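Local coordinates for protein proteolytically activated form of PPO4 Tyrosinase (Agaricus bisporus var. bisporus H97, PDB 4OUA) that hydroxylates monophenols to o-diphenols and oxidises these to reactive o-quinones at a dicopper centre, the first step of melanin synthesis, at residues T133-L137 / S214-K218; T219-K224 / I373-G378; D286-L291 / Y349-F354. Residue numbers count along the deposited sequence, not the author numbering.

Interaction 1 of 3, residues T133-L137 / S214-K218; sequences TGFAL and STREK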
# COMPACT_ATOMS: atom_id res chain seq x y z
N THR A 133 9.49 -0.95 7.32
CA THR A 133 9.44 -0.11 8.51
C THR A 133 9.99 -0.82 9.75
O THR A 133 10.47 -0.17 10.68
CB THR A 133 8.00 0.34 8.80
OG1 THR A 133 7.19 -0.79 9.11
CG2 THR A 133 7.42 1.06 7.59
N GLY A 134 9.93 -2.15 9.75
CA GLY A 134 10.38 -2.93 10.88
C GLY A 134 11.89 -3.06 10.98
O GLY A 134 12.43 -3.36 12.04
N PHE A 135 12.58 -2.83 9.86
CA PHE A 135 14.03 -2.94 9.83
C PHE A 135 14.69 -1.58 9.59
O PHE A 135 15.79 -1.32 10.08
CB PHE A 135 14.47 -3.93 8.75
CG PHE A 135 15.96 -4.07 8.63
CD1 PHE A 135 16.66 -4.95 9.43
CD2 PHE A 135 16.67 -3.30 7.71
CE1 PHE A 135 18.03 -5.08 9.32
CE2 PHE A 135 18.04 -3.42 7.60
CZ PHE A 135 18.72 -4.31 8.41
N ALA A 136 14.02 -0.73 8.83
CA ALA A 136 14.53 0.61 8.54
C ALA A 136 13.39 1.62 8.51
O ALA A 136 12.89 1.98 7.45
CB ALA A 136 15.29 0.62 7.23
N LEU A 137 12.99 2.08 9.69
CA LEU A 137 11.86 2.99 9.82
C LEU A 137 12.11 4.30 9.08
O LEU A 137 11.23 4.81 8.40
CB LEU A 137 11.55 3.26 11.30
CG LEU A 137 10.29 4.06 11.60
CD1 LEU A 137 9.08 3.46 10.89
CD2 LEU A 137 10.04 4.12 13.10
N SER A 214 11.24 0.42 18.90
CA SER A 214 9.97 -0.14 19.33
C SER A 214 9.19 -0.74 18.16
O SER A 214 8.47 -1.72 18.32
CB SER A 214 9.12 0.93 20.03
OG SER A 214 8.71 1.93 19.11
N THR A 215 9.36 -0.14 16.98
CA THR A 215 8.66 -0.61 15.79
C THR A 215 9.14 -1.99 15.36
O THR A 215 8.35 -2.83 14.93
CB THR A 215 8.84 0.38 14.61
OG1 THR A 215 8.16 1.60 14.92
CG2 THR A 215 8.25 -0.21 13.34
N ARG A 216 10.45 -2.23 15.48
CA ARG A 216 11.02 -3.52 15.13
C ARG A 216 10.49 -4.61 16.06
O ARG A 216 10.19 -5.72 15.63
CB ARG A 216 12.54 -3.49 15.18
CG ARG A 216 13.19 -4.86 15.07
CD ARG A 216 14.70 -4.80 15.15
NE ARG A 216 15.30 -4.14 13.99
CZ ARG A 216 16.59 -4.17 13.70
NH1 ARG A 216 17.43 -4.84 14.48
NH2 ARG A 216 17.05 -3.54 12.63
N GLU A 217 10.38 -4.28 17.34
CA GLU A 217 9.89 -5.23 18.34
C GLU A 217 8.41 -5.53 18.13
O GLU A 217 7.98 -6.68 18.26
CB GLU A 217 10.12 -4.68 19.75
CG GLU A 217 11.59 -4.56 20.13
CD GLU A 217 11.78 -4.06 21.54
OE1 GLU A 217 10.98 -3.21 21.99
OE2 GLU A 217 12.74 -4.51 22.21
N LYS A 218 7.63 -4.50 17.81
CA LYS A 218 6.21 -4.69 17.52
C LYS A 218 6.02 -5.59 16.31
O LYS A 218 5.16 -6.47 16.31
CB LYS A 218 5.52 -3.35 17.28
CG LYS A 218 5.28 -2.51 18.52
CD LYS A 218 4.18 -1.49 18.27
CE LYS A 218 4.03 -0.51 19.42
NZ LYS A 218 5.15 0.46 19.49

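Interaction 2 of 3, residues T219-K224 / I373-G378; sequences TYNMLK and IDRRYG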
# COMPACT_ATOMS: atom_id res chain seq x y z
N THR A 219 6.82 -5.37 15.28
CA THR A 219 6.73 -6.14 14.04
C THR A 219 7.13 -7.59 14.26
O THR A 219 6.50 -8.50 13.73
CB THR A 219 7.61 -5.54 12.94
OG1 THR A 219 7.26 -4.17 12.73
CG2 THR A 219 7.43 -6.31 11.64
N TYR A 220 8.17 -7.79 15.06
CA TYR A 220 8.65 -9.13 15.39
C TYR A 220 7.55 -9.97 16.02
O TYR A 220 7.24 -11.06 15.54
CB TYR A 220 9.86 -9.04 16.32
CG TYR A 220 10.46 -10.38 16.69
CD1 TYR A 220 11.27 -11.08 15.81
CD2 TYR A 220 10.21 -10.95 17.94
CE1 TYR A 220 11.82 -12.30 16.16
CE2 TYR A 220 10.75 -12.17 18.29
CZ TYR A 220 11.56 -12.84 17.40
OH TYR A 220 12.10 -14.06 17.74
N ASN A 221 6.96 -9.46 17.10
CA ASN A 221 5.93 -10.19 17.83
C ASN A 221 4.68 -10.43 16.99
O ASN A 221 3.95 -11.40 17.20
CB ASN A 221 5.55 -9.43 19.10
CG ASN A 221 6.71 -9.30 20.07
OD1 ASN A 221 7.47 -10.25 20.27
ND2 ASN A 221 6.86 -8.12 20.66
N MET A 222 4.43 -9.54 16.03
CA MET A 222 3.27 -9.66 15.15
C MET A 222 3.44 -10.84 14.20
O MET A 222 2.52 -11.64 14.03
CB MET A 222 3.06 -8.37 14.37
CG MET A 222 1.99 -8.44 13.29
SD MET A 222 2.65 -8.86 11.67
CE MET A 222 3.92 -7.61 11.48
N LEU A 223 4.62 -10.93 13.60
CA LEU A 223 4.91 -11.96 12.61
C LEU A 223 5.00 -13.36 13.21
O LEU A 223 4.46 -14.31 12.65
CB LEU A 223 6.21 -11.62 11.88
CG LEU A 223 6.19 -10.36 11.01
CD1 LEU A 223 7.59 -10.00 10.52
CD2 LEU A 223 5.24 -10.54 9.84
N LYS A 224 5.69 -13.47 14.34
CA LYS A 224 5.97 -14.78 14.92
C LYS A 224 4.81 -15.36 15.72
O LYS A 224 4.57 -16.57 15.67
CB LYS A 224 7.21 -14.69 15.83
CG LYS A 224 8.49 -14.35 15.09
CD LYS A 224 9.68 -15.03 15.75
CE LYS A 224 9.51 -16.55 15.74
NZ LYS A 224 10.68 -17.26 16.33
N ILE A 373 13.09 -13.86 9.85
CA ILE A 373 12.43 -12.93 10.76
C ILE A 373 13.24 -12.72 12.04
O ILE A 373 13.45 -11.59 12.46
CB ILE A 373 11.02 -13.42 11.13
CG1 ILE A 373 10.16 -13.56 9.87
CG2 ILE A 373 10.38 -12.48 12.13
CD1 ILE A 373 8.76 -14.07 10.13
N ASP A 374 13.69 -13.82 12.64
CA ASP A 374 14.51 -13.77 13.85
C ASP A 374 15.75 -12.91 13.67
O ASP A 374 16.08 -12.09 14.53
CB ASP A 374 14.93 -15.18 14.26
CG ASP A 374 13.79 -16.00 14.82
OD1 ASP A 374 12.95 -15.42 15.54
OD2 ASP A 374 13.74 -17.21 14.55
N ARG A 375 16.43 -13.09 12.55
CA ARG A 375 17.69 -12.41 12.29
C ARG A 375 17.50 -10.95 11.92
O ARG A 375 18.40 -10.13 12.09
CB ARG A 375 18.45 -13.14 11.17
CG ARG A 375 19.62 -12.38 10.59
CD ARG A 375 20.41 -13.26 9.63
NE ARG A 375 19.53 -13.97 8.71
CZ ARG A 375 19.32 -15.28 8.74
NH1 ARG A 375 19.93 -16.03 9.64
NH2 ARG A 375 18.50 -15.85 7.86
N ARG A 376 16.31 -10.61 11.43
CA ARG A 376 16.06 -9.26 10.94
C ARG A 376 15.28 -8.40 11.94
O ARG A 376 15.55 -7.21 12.08
CB ARG A 376 15.31 -9.31 9.61
CG ARG A 376 15.14 -7.96 8.93
CD ARG A 376 14.64 -8.13 7.50
NE ARG A 376 14.54 -6.86 6.79
CZ ARG A 376 15.55 -6.28 6.14
NH1 ARG A 376 16.74 -6.86 6.12
NH2 ARG A 376 15.37 -5.13 5.52
N TYR A 377 14.31 -8.99 12.63
CA TYR A 377 13.46 -8.24 13.54
C TYR A 377 13.60 -8.71 14.99
O TYR A 377 12.85 -8.27 15.86
CB TYR A 377 12.00 -8.33 13.11
CG TYR A 377 11.76 -7.94 11.67
CD1 TYR A 377 11.72 -6.60 11.30
CD2 TYR A 377 11.58 -8.90 10.69
CE1 TYR A 377 11.50 -6.23 9.99
CE2 TYR A 377 11.36 -8.54 9.37
CZ TYR A 377 11.33 -7.21 9.03
OH TYR A 377 11.11 -6.85 7.72
N GLY A 378 14.56 -9.59 15.23
CA GLY A 378 14.78 -10.11 16.57
C GLY A 378 16.13 -9.74 17.15
O GLY A 378 16.56 -10.32 18.14

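Interaction 3 of 3, residues D286-L291 / Y349-F354; sequences DRHLSL and YSYPDF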
# COMPACT_ATOMS: atom_id res chain seq x y z
N ASP A 286 1.68 -5.96 3.10
CA ASP A 286 1.35 -7.15 2.34
C ASP A 286 2.49 -8.16 2.42
O ASP A 286 2.26 -9.37 2.39
CB ASP A 286 1.05 -6.80 0.89
CG ASP A 286 0.51 -7.97 0.11
OD1 ASP A 286 -0.72 -8.19 0.13
OD2 ASP A 286 1.31 -8.69 -0.53
N ARG A 287 3.72 -7.66 2.53
CA ARG A 287 4.88 -8.52 2.65
C ARG A 287 4.86 -9.26 3.98
O ARG A 287 5.29 -10.41 4.08
CB ARG A 287 6.18 -7.72 2.52
CG ARG A 287 7.43 -8.58 2.45
CD ARG A 287 8.67 -7.74 2.25
NE ARG A 287 9.06 -7.04 3.47
CZ ARG A 287 10.04 -7.42 4.28
NH1 ARG A 287 10.75 -8.51 3.99
NH2 ARG A 287 10.32 -6.73 5.37
N HIS A 288 4.36 -8.58 5.01
CA HIS A 288 4.19 -9.19 6.32
C HIS A 288 3.24 -10.37 6.24
O HIS A 288 3.47 -11.42 6.83
CB HIS A 288 3.68 -8.16 7.33
CG HIS A 288 4.70 -7.13 7.71
ND1 HIS A 288 4.38 -6.00 8.44
CD2 HIS A 288 6.03 -7.06 7.48
CE1 HIS A 288 5.47 -5.28 8.63
NE2 HIS A 288 6.49 -5.90 8.06
N LEU A 289 2.15 -10.18 5.49
CA LEU A 289 1.17 -11.23 5.28
C LEU A 289 1.81 -12.43 4.59
O LEU A 289 1.53 -13.57 4.94
CB LEU A 289 -0.01 -10.70 4.46
CG LEU A 289 -1.17 -11.67 4.25
CD1 LEU A 289 -1.72 -12.14 5.59
CD2 LEU A 289 -2.26 -11.01 3.42
N SER A 290 2.66 -12.16 3.60
CA SER A 290 3.37 -13.22 2.89
C SER A 290 4.32 -13.97 3.82
O SER A 290 4.40 -15.19 3.78
CB SER A 290 4.14 -12.65 1.69
OG SER A 290 3.26 -12.16 0.70
N LEU A 291 5.04 -13.22 4.65
CA LEU A 291 5.97 -13.80 5.61
C LEU A 291 5.23 -14.62 6.67
O LEU A 291 5.65 -15.72 7.02
CB LEU A 291 6.81 -12.72 6.27
CG LEU A 291 7.89 -12.06 5.42
CD1 LEU A 291 8.67 -11.03 6.24
CD2 LEU A 291 8.83 -13.10 4.84
N TYR A 349 3.13 -11.17 -8.64
CA TYR A 349 4.12 -10.54 -7.79
C TYR A 349 4.58 -11.46 -6.67
O TYR A 349 4.01 -12.52 -6.44
CB TYR A 349 3.58 -9.23 -7.21
CG TYR A 349 2.62 -9.39 -6.05
CD1 TYR A 349 3.08 -9.35 -4.74
CD2 TYR A 349 1.26 -9.56 -6.26
CE1 TYR A 349 2.21 -9.49 -3.67
CE2 TYR A 349 0.38 -9.70 -5.21
CZ TYR A 349 0.86 -9.67 -3.91
OH TYR A 349 -0.01 -9.81 -2.86
N SER A 350 5.64 -11.04 -5.98
CA SER A 350 6.20 -11.79 -4.87
C SER A 350 7.25 -10.94 -4.16
O SER A 350 7.48 -9.79 -4.54
CB SER A 350 6.81 -13.11 -5.35
OG SER A 350 7.39 -13.82 -4.27
N TYR A 351 7.89 -11.51 -3.14
CA TYR A 351 8.89 -10.76 -2.38
C TYR A 351 10.22 -11.49 -2.37
O TYR A 351 10.27 -12.72 -2.38
CB TYR A 351 8.39 -10.52 -0.95
CG TYR A 351 7.09 -9.76 -0.90
CD1 TYR A 351 7.08 -8.37 -0.92
CD2 TYR A 351 5.87 -10.42 -0.86
CE1 TYR A 351 5.89 -7.66 -0.89
CE2 TYR A 351 4.68 -9.72 -0.83
CZ TYR A 351 4.70 -8.35 -0.84
OH TYR A 351 3.51 -7.65 -0.81
N PRO A 352 11.32 -10.72 -2.37
CA PRO A 352 12.69 -11.24 -2.44
C PRO A 352 13.08 -12.07 -1.23
O PRO A 352 14.13 -12.72 -1.25
CB PRO A 352 13.54 -9.97 -2.54
CG PRO A 352 12.70 -8.90 -1.94
CD PRO A 352 11.29 -9.25 -2.30
N ASP A 353 12.26 -12.05 -0.19
CA ASP A 353 12.51 -12.83 1.02
C ASP A 353 12.45 -14.32 0.74
O ASP A 353 12.98 -15.13 1.51
CB ASP A 353 11.50 -12.47 2.11
CG ASP A 353 11.42 -10.97 2.36
OD1 ASP A 353 10.65 -10.29 1.66
OD2 ASP A 353 12.13 -10.47 3.26
N PHE A 354 11.82 -14.70 -0.37
CA PHE A 354 11.59 -16.10 -0.68
C PHE A 354 12.48 -16.62 -1.81
O PHE A 354 12.34 -17.77 -2.22
CB PHE A 354 10.12 -16.32 -1.07
CG PHE A 354 9.15 -15.90 -0.00
CD1 PHE A 354 8.87 -16.74 1.06
CD2 PHE A 354 8.51 -14.68 -0.07
CE1 PHE A 354 7.97 -16.36 2.04
CE2 PHE A 354 7.61 -14.29 0.90
CZ PHE A 354 7.34 -15.13 1.96

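Interaction 1 of 3, residues T133-L137 / S214-K218
The loop Thr133-Leu137 passes close against the side of the helical turn Ser214-Lys218, with the CA atoms of Gly134 and Arg216 only 4.3 Å apart. At this point backbone meets side chain: Gly134 O lies 3.1 Å from Arg216 CB. One step back on the helix, Thr215 turns its methyl to the loop, CG2 sitting 3.5 Å from Thr133 O and 4.2 Å from Gly134 CA. Its hydroxyl is bonded to Glu211 O of the preceding turn, and Leu137 CD2 packs 3.6 Å from Thr215 OG1. Both segments belong to the central domain of tyrosinase, the type-3 copper fold; helix 201-224 here backs a loop whose Thr133 and Leu137 also rest on Ile253 of helix 246-258, the helix that supplies the copper ligands His250 and His254. The side chain of Thr133 is about 8 Å from that of His250. Toward the outer edge, the Arg216 side chain, bent at chi3 (m), reaches past Gly134 to Phe135, where NH2 stands 3.5 Å from ring atom CD1 in an oblique approach. Arg216 NH1 is hydrogen-bonded to Ile379 O, and Phe135 has a cation-pi partner in Arg376, both near the C terminus.

Interaction 2 of 3, residues T219-K224 / I373-G378
Asp374 OD1 is the acceptor for two donors from the facing helix: Tyr220 OH at 2.7 Å, and Lys224 NZ at 3.0 Å from the same Asp374 OD1 in a salt bridge. Tyr220 and Lys224, one turn apart on their helix, thus converge on a single carboxylate oxygen at the partly exposed margin of the contact. Deeper in, Thr219 and Tyr377 contribute their apolar parts: Thr219 CG2 lies over a face of the Tyr377 ring, 4.3 Å from CD1, while Thr219 OG1 is bonded to Thr215 O and Tyr377 OH to Asp132. Leu223 CB meets Ile373 CD1 at 3.9 Å, and Leu223 CD1 meets Tyr377 CD2 at 4.1 Å. Where the second helix ends, Gly378 CA makes an off-centre CH-pi contact 4.1 Å from the Tyr220 ring centroid; a CB there would clash with that ring. The two helical segments run antiparallel, at 166° with axes 10.1 Å apart, a close-packed helix pair that docks helix 362-377, near the C terminus of the activated enzyme, against helix 201-224.

Interaction 3 of 3, residues D286-L291 / Y349-F354
Asp286 OD2 accepts two tyrosine hydroxyls, from Tyr351 OH at a very short 2.4 Å and from Tyr349 OH at 2.9 Å. Tyr349-Ser350-Tyr351 matches the Tyr-X-Tyr motif known from the C-terminal end of the catalytic domain in many tyrosinases and related type-3 copper proteins, and Asp286 lies on helix 277-295, one turn beyond the copper ligand His282. The other carboxylate oxygen, OD1, is salt-bridged to Arg91 of helix 86-109, next to the copper ligand His90, so Asp286 joins the motif to helices from both copper sites. A second ionic pair follows on the helix: Arg287 NH1 lies 2.5 Å from Asp353 OD2 and donates to Asp353 OD1 at 2.9 Å. Asp132 pairs with Arg287 NH2, and His372 with Asp353 OD2. Between these polar points the aliphatic part of Arg287 covers the Tyr351 ring, CB standing 3.7 Å from its centroid in a CH-pi contact. Further along, Phe354 packs against the next helical turn, its CZ 3.8 Å from Leu291 CD2 and, at the ring edge, 3.5 Å from Ser290 O.

Overall arrangement
From the N terminus, the loop at 133-137 is met by helix 201-224, and interaction 1 closes a loop that includes the hairpin 148-152/158-162. The same helix continues directly into 219-224, opening interaction 2. Before that closes, the chain runs through helix 246-258 into helix 277-295, where residues 286-291 open interaction 3, which closes at 349-354 and is nested wholly within the loop of interaction 2. Helix 362-377 follows and closes the outer loop at 373-378. Interaction 2 touches both others: Tyr377 packs on Gly134, and Leu223 on His288. Interaction 1 ties the loop 133-137 to helix 201-224, interaction 2 ties helix 362-377 to that same helix, and interaction 3 ties 349-354 to helix 277-295.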